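Long-range contacts in putative hemoglobin-like oxygen-binding protein (Pseudoalteromonas haloplanktis, PDB 4UUR), which binds heme and probably binds or carries oxygen, as expected of a group II truncated hemoglobin from a cold-adapted Antarctic marine bacterium: residues Q67-E71 / L82-H87; T100-R106 / A138-Q144; R106-M110 / S133-L137. The contacts are given in a common frame with arbitrary orientation. Numbering follows the deposited sequence.

Contact 1 of 3, residues Q67-E71 / L82-H87. With HEM (protoporphyrin IX containing Fe), chain C.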
# COMPACT_ATOMS: atom_id res chain seq x y z
N GLN A 67 9.65 4.97 -0.96
CA GLN A 67 10.30 4.52 -2.18
C GLN A 67 10.08 3.02 -2.39
O GLN A 67 9.67 2.58 -3.46
CB GLN A 67 11.80 4.85 -2.10
CG GLN A 67 12.69 4.28 -3.21
CD GLN A 67 12.29 4.72 -4.60
OE1 GLN A 67 12.01 5.91 -4.86
NE2 GLN A 67 12.24 3.77 -5.52
N VAL A 68 10.30 2.23 -1.36
CA VAL A 68 10.09 0.78 -1.47
C VAL A 68 8.66 0.44 -1.81
O VAL A 68 8.42 -0.36 -2.71
CB VAL A 68 10.51 0.05 -0.18
CG1 VAL A 68 10.06 -1.41 -0.19
CG2 VAL A 68 12.02 0.10 -0.04
N PHE A 69 7.69 1.02 -1.10
CA PHE A 69 6.27 0.74 -1.39
C PHE A 69 5.96 1.11 -2.83
O PHE A 69 5.23 0.39 -3.49
CB PHE A 69 5.36 1.52 -0.46
CG PHE A 69 3.91 1.13 -0.54
CD1 PHE A 69 3.51 -0.17 -0.39
CD2 PHE A 69 2.94 2.07 -0.71
CE1 PHE A 69 2.17 -0.55 -0.47
CE2 PHE A 69 1.61 1.75 -0.72
CZ PHE A 69 1.22 0.43 -0.61
N PHE A 70 6.48 2.23 -3.32
CA PHE A 70 6.31 2.61 -4.73
C PHE A 70 6.83 1.52 -5.68
O PHE A 70 6.09 1.05 -6.57
CB PHE A 70 7.04 3.92 -5.03
CG PHE A 70 7.39 4.10 -6.48
CD1 PHE A 70 6.40 4.29 -7.44
CD2 PHE A 70 8.73 4.11 -6.88
CE1 PHE A 70 6.73 4.46 -8.78
CE2 PHE A 70 9.07 4.28 -8.22
CZ PHE A 70 8.07 4.44 -9.17
N GLU A 71 8.09 1.12 -5.46
CA GLU A 71 8.71 0.03 -6.20
C GLU A 71 7.80 -1.15 -6.21
O GLU A 71 7.64 -1.78 -7.24
CB GLU A 71 10.06 -0.36 -5.58
CG GLU A 71 11.20 0.56 -5.96
CD GLU A 71 12.33 0.61 -4.93
OE1 GLU A 71 12.58 -0.33 -4.13
OE2 GLU A 71 12.98 1.65 -4.92
N LEU A 82 9.86 -3.28 -10.05
CA LEU A 82 11.01 -2.59 -9.52
C LEU A 82 11.38 -3.22 -8.19
O LEU A 82 12.55 -3.22 -7.81
CB LEU A 82 10.71 -1.11 -9.36
CG LEU A 82 10.57 -0.35 -10.66
CD1 LEU A 82 9.89 0.97 -10.38
CD2 LEU A 82 11.92 -0.11 -11.30
N PHE A 83 10.38 -3.75 -7.50
CA PHE A 83 10.55 -4.43 -6.21
C PHE A 83 11.26 -5.73 -6.44
O PHE A 83 12.38 -5.90 -5.98
CB PHE A 83 9.20 -4.69 -5.52
CG PHE A 83 9.33 -5.22 -4.10
CD1 PHE A 83 9.45 -6.58 -3.86
CD2 PHE A 83 9.32 -4.34 -3.01
CE1 PHE A 83 9.57 -7.05 -2.56
CE2 PHE A 83 9.43 -4.81 -1.71
CZ PHE A 83 9.54 -6.17 -1.49
N VAL A 84 10.62 -6.64 -7.18
CA VAL A 84 11.24 -7.93 -7.47
C VAL A 84 12.63 -7.80 -8.14
O VAL A 84 13.47 -8.66 -7.97
CB VAL A 84 10.36 -8.86 -8.33
CG1 VAL A 84 11.00 -10.25 -8.40
CG2 VAL A 84 8.96 -8.96 -7.76
N ALA A 85 12.89 -6.73 -8.88
CA ALA A 85 14.23 -6.47 -9.39
C ALA A 85 15.22 -6.24 -8.25
O ALA A 85 16.33 -6.73 -8.28
CB ALA A 85 14.26 -5.26 -10.33
N LYS A 86 14.82 -5.45 -7.27
CA LYS A 86 15.77 -4.94 -6.30
C LYS A 86 15.75 -5.68 -4.97
O LYS A 86 16.75 -5.70 -4.28
CB LYS A 86 15.49 -3.46 -6.07
CG LYS A 86 16.60 -2.69 -5.37
CD LYS A 86 16.36 -1.19 -5.45
CE LYS A 86 16.09 -0.74 -6.88
NZ LYS A 86 16.59 0.64 -7.12
N HIS A 87 14.61 -6.28 -4.60
CA HIS A 87 14.45 -6.90 -3.28
C HIS A 87 14.02 -8.36 -3.35
O HIS A 87 13.91 -8.98 -2.29
CB HIS A 87 13.42 -6.10 -2.42
CG HIS A 87 13.69 -4.62 -2.36
ND1 HIS A 87 14.59 -4.06 -1.48
CD2 HIS A 87 13.18 -3.59 -3.08
CE1 HIS A 87 14.64 -2.75 -1.67
NE2 HIS A 87 13.80 -2.44 -2.63
CHA HEM C . 6.58 -2.96 5.08
CHB HEM C . 2.95 -2.64 8.31
CHC HEM C . -0.04 -4.40 4.90
CHD HEM C . 3.37 -3.74 1.62
C1A HEM C . 5.87 -2.76 6.25
C2A HEM C . 6.41 -2.30 7.45
C3A HEM C . 5.39 -2.18 8.34
C4A HEM C . 4.19 -2.59 7.71
CMA HEM C . 5.50 -1.72 9.78
CAA HEM C . 7.86 -1.97 7.75
CBA HEM C . 8.45 -0.93 6.80
CGA HEM C . 9.52 -0.03 7.40
O1A HEM C . 9.32 0.81 8.30
O2A HEM C . 10.66 -0.13 6.91
C1B HEM C . 1.81 -3.14 7.65
C2B HEM C . 0.57 -3.44 8.29
C3B HEM C . -0.27 -3.95 7.33
C4B HEM C . 0.53 -4.00 6.11
CMB HEM C . 0.29 -3.16 9.75
CAB HEM C . -1.66 -4.48 7.26
CBB HEM C . -2.35 -4.72 8.33
C1C HEM C . 0.58 -4.29 3.66
C2C HEM C . -0.01 -4.50 2.41
C3C HEM C . 0.99 -4.33 1.48
C4C HEM C . 2.16 -3.98 2.19
CMC HEM C . -1.47 -4.88 2.18
CAC HEM C . 0.95 -4.38 0.00
CBC HEM C . -0.19 -4.45 -0.68
C1D HEM C . 4.49 -3.53 2.36
C2D HEM C . 5.80 -3.47 1.71
C3D HEM C . 6.68 -3.26 2.67
C4D HEM C . 5.91 -3.20 3.90
CMD HEM C . 6.15 -3.63 0.26
CAD HEM C . 8.19 -3.17 2.51
CBD HEM C . 8.70 -4.58 2.83
CGD HEM C . 10.21 -4.76 2.64
O1D HEM C . 10.97 -3.81 2.41
O2D HEM C . 10.75 -5.88 2.73
NA HEM C . 4.49 -2.89 6.42
NB HEM C . 1.71 -3.49 6.38
NC HEM C . 1.87 -3.95 3.50
ND HEM C . 4.59 -3.31 3.65
FE HEM C . 3.23 -3.40 4.95
O HOH W 1 2.85 -1.27 4.60

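Contact 2 of 3, residues T100-R106 / A138-Q144. With HEM (protoporphyrin IX containing Fe), chain C.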
# COMPACT_ATOMS: atom_id res chain seq x y z
N THR A 100 3.69 -7.65 14.82
CA THR A 100 2.42 -8.10 15.32
C THR A 100 1.35 -7.31 14.56
O THR A 100 1.27 -6.11 14.68
CB THR A 100 2.32 -7.81 16.83
OG1 THR A 100 3.31 -8.56 17.55
CG2 THR A 100 0.89 -8.10 17.40
N ILE A 101 0.55 -7.98 13.75
CA ILE A 101 -0.53 -7.34 12.99
C ILE A 101 -1.88 -7.98 13.30
O ILE A 101 -2.13 -9.10 12.88
CB ILE A 101 -0.24 -7.51 11.50
CG1 ILE A 101 1.12 -6.91 11.17
CG2 ILE A 101 -1.35 -6.89 10.66
CD1 ILE A 101 1.56 -7.20 9.77
N ASP A 102 -2.74 -7.25 14.02
CA ASP A 102 -4.13 -7.68 14.28
C ASP A 102 -5.16 -7.01 13.33
O ASP A 102 -4.79 -6.20 12.47
CB ASP A 102 -4.52 -7.40 15.75
CG ASP A 102 -4.37 -5.94 16.11
OD1 ASP A 102 -4.26 -5.13 15.17
OD2 ASP A 102 -4.32 -5.60 17.31
N GLN A 103 -6.43 -7.36 13.49
CA GLN A 103 -7.55 -6.79 12.74
C GLN A 103 -7.52 -5.26 12.79
O GLN A 103 -7.67 -4.56 11.79
CB GLN A 103 -8.88 -7.30 13.37
CG GLN A 103 -10.15 -6.96 12.59
CD GLN A 103 -10.13 -7.51 11.17
OE1 GLN A 103 -9.96 -8.72 10.96
NE2 GLN A 103 -10.28 -6.62 10.18
N ASP A 104 -7.33 -4.75 13.99
CA ASP A 104 -7.30 -3.33 14.21
C ASP A 104 -6.29 -2.61 13.29
O ASP A 104 -6.60 -1.55 12.72
CB ASP A 104 -7.01 -3.10 15.69
CG ASP A 104 -6.78 -1.66 16.03
OD1 ASP A 104 -7.42 -0.77 15.40
OD2 ASP A 104 -5.96 -1.43 16.97
N LEU A 105 -5.10 -3.17 13.17
CA LEU A 105 -4.07 -2.57 12.34
C LEU A 105 -4.34 -2.78 10.86
O LEU A 105 -4.04 -1.90 10.06
CB LEU A 105 -2.67 -3.08 12.71
CG LEU A 105 -2.11 -2.63 14.05
CD1 LEU A 105 -0.89 -3.51 14.44
CD2 LEU A 105 -1.74 -1.16 14.02
N ARG A 106 -4.88 -3.93 10.50
CA ARG A 106 -5.36 -4.13 9.15
C ARG A 106 -6.40 -3.07 8.72
O ARG A 106 -6.34 -2.55 7.61
CB ARG A 106 -5.99 -5.49 8.99
CG ARG A 106 -6.07 -5.90 7.52
CD ARG A 106 -7.41 -6.52 7.11
NE ARG A 106 -8.46 -5.51 6.92
CZ ARG A 106 -9.25 -5.37 5.86
NH1 ARG A 106 -9.21 -6.16 4.79
NH2 ARG A 106 -10.11 -4.38 5.87
N ALA A 138 -4.26 -7.18 2.68
CA ALA A 138 -4.23 -6.69 4.06
C ALA A 138 -4.69 -7.74 5.03
O ALA A 138 -4.04 -7.95 6.04
CB ALA A 138 -5.07 -5.45 4.27
N SER A 139 -5.80 -8.40 4.72
CA SER A 139 -6.30 -9.44 5.63
C SER A 139 -5.32 -10.61 5.73
O SER A 139 -5.15 -11.14 6.78
CB SER A 139 -7.71 -9.90 5.22
OG SER A 139 -8.66 -9.04 5.85
N HIS A 140 -4.66 -10.92 4.63
CA HIS A 140 -3.66 -11.99 4.51
C HIS A 140 -2.47 -11.75 5.43
O HIS A 140 -1.85 -12.70 5.85
CB HIS A 140 -3.19 -12.04 3.04
CG HIS A 140 -2.24 -13.16 2.70
ND1 HIS A 140 -2.29 -14.40 3.29
CD2 HIS A 140 -1.27 -13.23 1.76
CE1 HIS A 140 -1.35 -15.17 2.77
NE2 HIS A 140 -0.72 -14.49 1.83
N MET A 141 -2.13 -10.49 5.73
CA MET A 141 -0.98 -10.16 6.58
C MET A 141 -1.28 -10.37 8.04
O MET A 141 -0.36 -10.43 8.86
CB MET A 141 -0.58 -8.69 6.46
CG MET A 141 -0.26 -8.17 5.09
SD MET A 141 1.08 -9.07 4.36
CE MET A 141 0.20 -10.17 3.24
N ILE A 142 -2.56 -10.44 8.39
CA ILE A 142 -2.97 -10.48 9.79
C ILE A 142 -2.29 -11.71 10.35
O ILE A 142 -2.32 -12.75 9.71
CB ILE A 142 -4.50 -10.60 9.93
CG1 ILE A 142 -5.15 -9.27 9.51
CG2 ILE A 142 -4.90 -10.99 11.36
CD1 ILE A 142 -6.52 -8.99 10.12
N ASN A 143 -1.61 -11.56 11.49
CA ASN A 143 -0.95 -12.69 12.18
C ASN A 143 -1.16 -12.71 13.67
O ASN A 143 -0.49 -13.41 14.35
CB ASN A 143 0.54 -12.78 11.82
CG ASN A 143 1.32 -11.50 12.13
OD1 ASN A 143 1.14 -10.91 13.19
ND2 ASN A 143 2.21 -11.06 11.19
N GLN A 144 -2.15 -12.00 14.18
CA GLN A 144 -2.52 -12.05 15.59
C GLN A 144 -4.05 -11.94 15.74
O GLN A 144 -4.68 -10.97 15.27
CB GLN A 144 -1.88 -10.88 16.31
CG GLN A 144 -2.10 -10.85 17.80
CD GLN A 144 -1.04 -11.62 18.57
OE1 GLN A 144 0.17 -11.34 18.47
NE2 GLN A 144 -1.47 -12.57 19.37
CHA HEM C . 6.58 -2.96 5.08
CHB HEM C . 2.95 -2.64 8.31
CHC HEM C . -0.04 -4.40 4.90
CHD HEM C . 3.37 -3.74 1.62
C1A HEM C . 5.87 -2.76 6.25
C2A HEM C . 6.41 -2.30 7.45
C3A HEM C . 5.39 -2.18 8.34
C4A HEM C . 4.19 -2.59 7.71
CMA HEM C . 5.50 -1.72 9.78
CAA HEM C . 7.86 -1.97 7.75
CBA HEM C . 8.45 -0.93 6.80
CGA HEM C . 9.52 -0.03 7.40
O1A HEM C . 9.32 0.81 8.30
O2A HEM C . 10.66 -0.13 6.91
C1B HEM C . 1.81 -3.14 7.65
C2B HEM C . 0.57 -3.44 8.29
C3B HEM C . -0.27 -3.95 7.33
C4B HEM C . 0.53 -4.00 6.11
CMB HEM C . 0.29 -3.16 9.75
CAB HEM C . -1.66 -4.48 7.26
CBB HEM C . -2.35 -4.72 8.33
C1C HEM C . 0.58 -4.29 3.66
C2C HEM C . -0.01 -4.50 2.41
C3C HEM C . 0.99 -4.33 1.48
C4C HEM C . 2.16 -3.98 2.19
CMC HEM C . -1.47 -4.88 2.18
CAC HEM C . 0.95 -4.38 0.00
CBC HEM C . -0.19 -4.45 -0.68
C1D HEM C . 4.49 -3.53 2.36
C2D HEM C . 5.80 -3.47 1.71
C3D HEM C . 6.68 -3.26 2.67
C4D HEM C . 5.91 -3.20 3.90
CMD HEM C . 6.15 -3.63 0.26
CAD HEM C . 8.19 -3.17 2.51
CBD HEM C . 8.70 -4.58 2.83
CGD HEM C . 10.21 -4.76 2.64
O1D HEM C . 10.97 -3.81 2.41
O2D HEM C . 10.75 -5.88 2.73
NA HEM C . 4.49 -2.89 6.42
NB HEM C . 1.71 -3.49 6.38
NC HEM C . 1.87 -3.95 3.50
ND HEM C . 4.59 -3.31 3.65
FE HEM C . 3.23 -3.40 4.95
O HOH W 2 -7.19 -9.54 15.51
O HOH W 1 2.85 -1.27 4.60

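Contact 3 of 3, residues R106-M110 / S133-L137. With HEM (protoporphyrin IX containing Fe), chain C.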
# COMPACT_ATOMS: atom_id res chain seq x y z
N ARG A 106 -4.88 -3.93 10.50
CA ARG A 106 -5.36 -4.13 9.15
C ARG A 106 -6.40 -3.07 8.72
O ARG A 106 -6.34 -2.55 7.61
CB ARG A 106 -5.99 -5.49 8.99
CG ARG A 106 -6.07 -5.90 7.52
CD ARG A 106 -7.41 -6.52 7.11
NE ARG A 106 -8.46 -5.51 6.92
CZ ARG A 106 -9.25 -5.37 5.86
NH1 ARG A 106 -9.21 -6.16 4.79
NH2 ARG A 106 -10.11 -4.38 5.87
N ASP A 107 -7.33 -2.75 9.61
CA ASP A 107 -8.38 -1.79 9.29
C ASP A 107 -7.84 -0.37 9.15
O ASP A 107 -8.29 0.36 8.28
CB ASP A 107 -9.48 -1.81 10.35
CG ASP A 107 -10.29 -3.09 10.35
OD1 ASP A 107 -10.42 -3.78 9.33
OD2 ASP A 107 -10.81 -3.42 11.42
N GLN A 108 -6.91 0.00 10.03
CA GLN A 108 -6.14 1.24 9.90
C GLN A 108 -5.39 1.37 8.56
O GLN A 108 -5.36 2.47 7.99
CB GLN A 108 -5.12 1.36 11.01
CG GLN A 108 -5.74 1.74 12.34
CD GLN A 108 -4.74 1.68 13.47
OE1 GLN A 108 -3.71 2.33 13.43
NE2 GLN A 108 -5.02 0.88 14.46
N TRP A 109 -4.76 0.28 8.12
CA TRP A 109 -4.06 0.23 6.84
C TRP A 109 -5.06 0.40 5.71
O TRP A 109 -4.81 1.19 4.77
CB TRP A 109 -3.37 -1.11 6.65
CG TRP A 109 -2.25 -1.10 5.70
CD1 TRP A 109 -0.92 -1.02 6.00
CD2 TRP A 109 -2.33 -1.16 4.28
NE1 TRP A 109 -0.17 -1.07 4.86
CE2 TRP A 109 -1.01 -1.15 3.78
CE3 TRP A 109 -3.38 -1.26 3.37
CZ2 TRP A 109 -0.73 -1.20 2.41
CZ3 TRP A 109 -3.07 -1.33 1.99
CH2 TRP A 109 -1.79 -1.29 1.55
N MET A 110 -6.18 -0.34 5.76
CA MET A 110 -7.22 -0.16 4.72
C MET A 110 -7.89 1.22 4.68
O MET A 110 -8.09 1.79 3.62
CB MET A 110 -8.26 -1.25 4.78
CG MET A 110 -7.75 -2.54 4.16
SD MET A 110 -6.98 -2.35 2.54
CE MET A 110 -8.43 -1.88 1.59
N SER A 133 -8.89 -5.85 -3.84
CA SER A 133 -7.64 -6.61 -3.93
C SER A 133 -6.57 -6.24 -2.84
O SER A 133 -5.90 -7.13 -2.26
CB SER A 133 -7.09 -6.57 -5.33
OG SER A 133 -6.71 -5.27 -5.71
N PHE A 134 -6.45 -4.95 -2.52
CA PHE A 134 -5.74 -4.51 -1.30
C PHE A 134 -6.39 -5.08 -0.04
O PHE A 134 -5.70 -5.54 0.85
CB PHE A 134 -5.70 -2.96 -1.14
CG PHE A 134 -4.67 -2.27 -2.00
CD1 PHE A 134 -3.31 -2.46 -1.77
CD2 PHE A 134 -5.05 -1.40 -3.00
CE1 PHE A 134 -2.37 -1.83 -2.56
CE2 PHE A 134 -4.11 -0.78 -3.80
CZ PHE A 134 -2.76 -0.97 -3.58
N GLY A 135 -7.71 -4.96 0.08
CA GLY A 135 -8.45 -5.48 1.23
C GLY A 135 -8.11 -6.95 1.55
O GLY A 135 -8.00 -7.34 2.71
N GLN A 136 -7.93 -7.74 0.51
CA GLN A 136 -7.58 -9.14 0.67
C GLN A 136 -6.13 -9.32 1.13
O GLN A 136 -5.89 -10.01 2.11
CB GLN A 136 -7.84 -9.92 -0.63
CG GLN A 136 -9.23 -10.53 -0.69
CD GLN A 136 -9.60 -11.07 -2.06
OE1 GLN A 136 -8.82 -11.00 -3.02
NE2 GLN A 136 -10.79 -11.62 -2.15
N LEU A 137 -5.18 -8.74 0.39
CA LEU A 137 -3.78 -8.68 0.82
C LEU A 137 -3.61 -8.26 2.28
O LEU A 137 -2.94 -8.95 3.03
CB LEU A 137 -2.98 -7.76 -0.08
CG LEU A 137 -2.24 -8.51 -1.16
CD1 LEU A 137 -1.38 -7.54 -1.98
CD2 LEU A 137 -1.39 -9.61 -0.53
CHA HEM C . 6.58 -2.96 5.08
CHB HEM C . 2.95 -2.64 8.31
CHC HEM C . -0.04 -4.40 4.90
CHD HEM C . 3.37 -3.74 1.62
C1A HEM C . 5.87 -2.76 6.25
C2A HEM C . 6.41 -2.30 7.45
C3A HEM C . 5.39 -2.18 8.34
C4A HEM C . 4.19 -2.59 7.71
CMA HEM C . 5.50 -1.72 9.78
CAA HEM C . 7.86 -1.97 7.75
CBA HEM C . 8.45 -0.93 6.80
CGA HEM C . 9.52 -0.03 7.40
O1A HEM C . 9.32 0.81 8.30
O2A HEM C . 10.66 -0.13 6.91
C1B HEM C . 1.81 -3.14 7.65
C2B HEM C . 0.57 -3.44 8.29
C3B HEM C . -0.27 -3.95 7.33
C4B HEM C . 0.53 -4.00 6.11
CMB HEM C . 0.29 -3.16 9.75
CAB HEM C . -1.66 -4.48 7.26
CBB HEM C . -2.35 -4.72 8.33
C1C HEM C . 0.58 -4.29 3.66
C2C HEM C . -0.01 -4.50 2.41
C3C HEM C . 0.99 -4.33 1.48
C4C HEM C . 2.16 -3.98 2.19
CMC HEM C . -1.47 -4.88 2.18
CAC HEM C . 0.95 -4.38 0.00
CBC HEM C . -0.19 -4.45 -0.68
C1D HEM C . 4.49 -3.53 2.36
C2D HEM C . 5.80 -3.47 1.71
C3D HEM C . 6.68 -3.26 2.67
C4D HEM C . 5.91 -3.20 3.90
CMD HEM C . 6.15 -3.63 0.26
CAD HEM C . 8.19 -3.17 2.51
CBD HEM C . 8.70 -4.58 2.83
CGD HEM C . 10.21 -4.76 2.64
O1D HEM C . 10.97 -3.81 2.41
O2D HEM C . 10.75 -5.88 2.73
NA HEM C . 4.49 -2.89 6.42
NB HEM C . 1.71 -3.49 6.38
NC HEM C . 1.87 -3.95 3.50
ND HEM C . 4.59 -3.31 3.65
FE HEM C . 3.23 -3.40 4.95
O HOH W 1 2.85 -1.27 4.60

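Contact 1 of 3, residues Q67-E71 / L82-H87
Segment 67-71 is a run of helix 63-76, and residues 83-87 form a short helix that approaches it obliquely: the two axes come within 9.9 Å and their N-to-C directions differ by 127°. The backbones converge at one end, where the CA atoms of Glu71 and Leu82 lie 4.8 Å apart. There Phe83 N donates to Glu71 O over 3.4 Å with an angle of 125°, a weak hydrogen bond. About 330 Å² is buried between the segments.

Glu71 accounts for the largest covered area. Its CA-to-CB bond runs sideways, and the extended chi2 (153°) places the carboxylate where His87 NE2 donates to Glu71 OE1 at 2.9 Å (149°). Glu71 OE2 takes a very short hydrogen bond of 2.3 Å from Gln67 NE2, one turn earlier on the same helix. Lys86 NZ stops 4.3 Å from Glu71 OE2, beyond salt-bridge range. Apolar packing adjoins this polar cluster: Val68 CG1 meets the edge of the Phe83 ring at CE2 (3.8 Å), and Phe70 CE2 touches Leu82 CD1 (4.0 Å).

The heme side of helix 63-76 carries Phe69, whose CE1 is 4.0 Å from heme CHD, while Val68 CG1 lies 3.7 Å from heme O1D. Helix 63-76 corresponds to the globin E helix; the short helix, which precedes the axial ligand His96, packs Phe83 and His87 on heme-binding Arg95.

The carboxylate of Glu71 thus gathers donors from both segments, and this His-carboxylate hydrogen bond, with only weak backbone support, joins the short helix to the helix whose Val68 and Phe69 belong to the heme pocket.

Contact 2 of 3, residues T100-R106 / A138-Q144
With chi1 at 57°, the side chain of Asn143 bonds across this junction: its OD1 accepts from Ile101 N (3.0 Å, 170°) while Asn143 N donates to Ile101 O (2.9 Å, 157°); Gln144 N adds a weak bond to Ile101 O at 3.2 Å. Asp102 (chi1 58°) instead caps its own helix 103-120, its OD1 accepting from Leu105 N at 2.9 Å. Ile142, in an m, t conformation, places CD1 3.7 Å from Arg106 CB. In Arg106, chi1 (-161°, t) sets CG 3.4 Å from Ala138 CB, and the off-well chi2 (-136°) steers the chain on to a weak hydrogen bond, NH1 to Ser139 OG (3.1 Å). Ile101 CG2 and Arg106 CA approach heme CBB to 3.3 and 3.2 Å, and Met141 CG lies 3.8 Å from heme CHC. The contact therefore joins the start of helix 103-120 to the end of helix 124-141 beside the heme; Ile101 and Met141 pack on the axial ligand His96, and Arg93 of helix 92-95 hydrogen-bonds the carbonyls of His140 and Ile142.

Contact 3 of 3, residues R106-M110 / S133-L137
Starting at Arg106, the first segment runs nearly antiparallel to 133-137, with 156° between their N-to-C directions and 10.2 Å between axes. Arg106 directs its guanidinium across the gap, bringing NH1 to 2.7 Å from Gly135 O, near the guanidinium plane; its NH2 forms a long salt bridge of 3.5 Å with Asp107 OD1, which also accepts from Gln103. Trp109 follows, with CH2 3.8 Å from Phe134 CD1. The two rings are inclined at 43° with centroids 5.9 Å apart. One face of the indole lies over the heme at CHC, and Trp109 NE1 donates to water 1 at 3.0 Å, the water that binds heme FE at 2.2 Å. Met110 closes the segment: its SD is 3.9 Å from Phe134 CB and its CE 3.5 Å from Gly135 N, at a close approach in which the Met110 and Gly135 CA atoms are 6.5 Å apart. Largely apolar packing, with one close polar approach at Arg106, thus accompanies a tryptophan that hydrogen-bonds the iron-bound distal water, as in group II truncated hemoglobins.

Overall arrangement
From the N terminus, contact 1 closes first: ten residues separate its segments, and it ties the short helix 83-87 back to helix 63-76. The chain then passes through helix 92-95 and the axial ligand His96 before contact 2 opens. Contact 2 spans a hairpin of helices 103-120 and 124-141, and contact 3 is nested inside it; they share Arg106 and touch through Ala138 CB and Met110 CG (4.0 Å). Contact 1 stands in series with both, its centre about 20 Å from that of contact 3, yet Phe69 CZ meets Trp109 CZ2 at 3.9 Å over the heme. All three touch the heme; helices 31-45, 63-76, 103-120 and 124-141 fit the 2-on-2 truncated-hemoglobin sandwich.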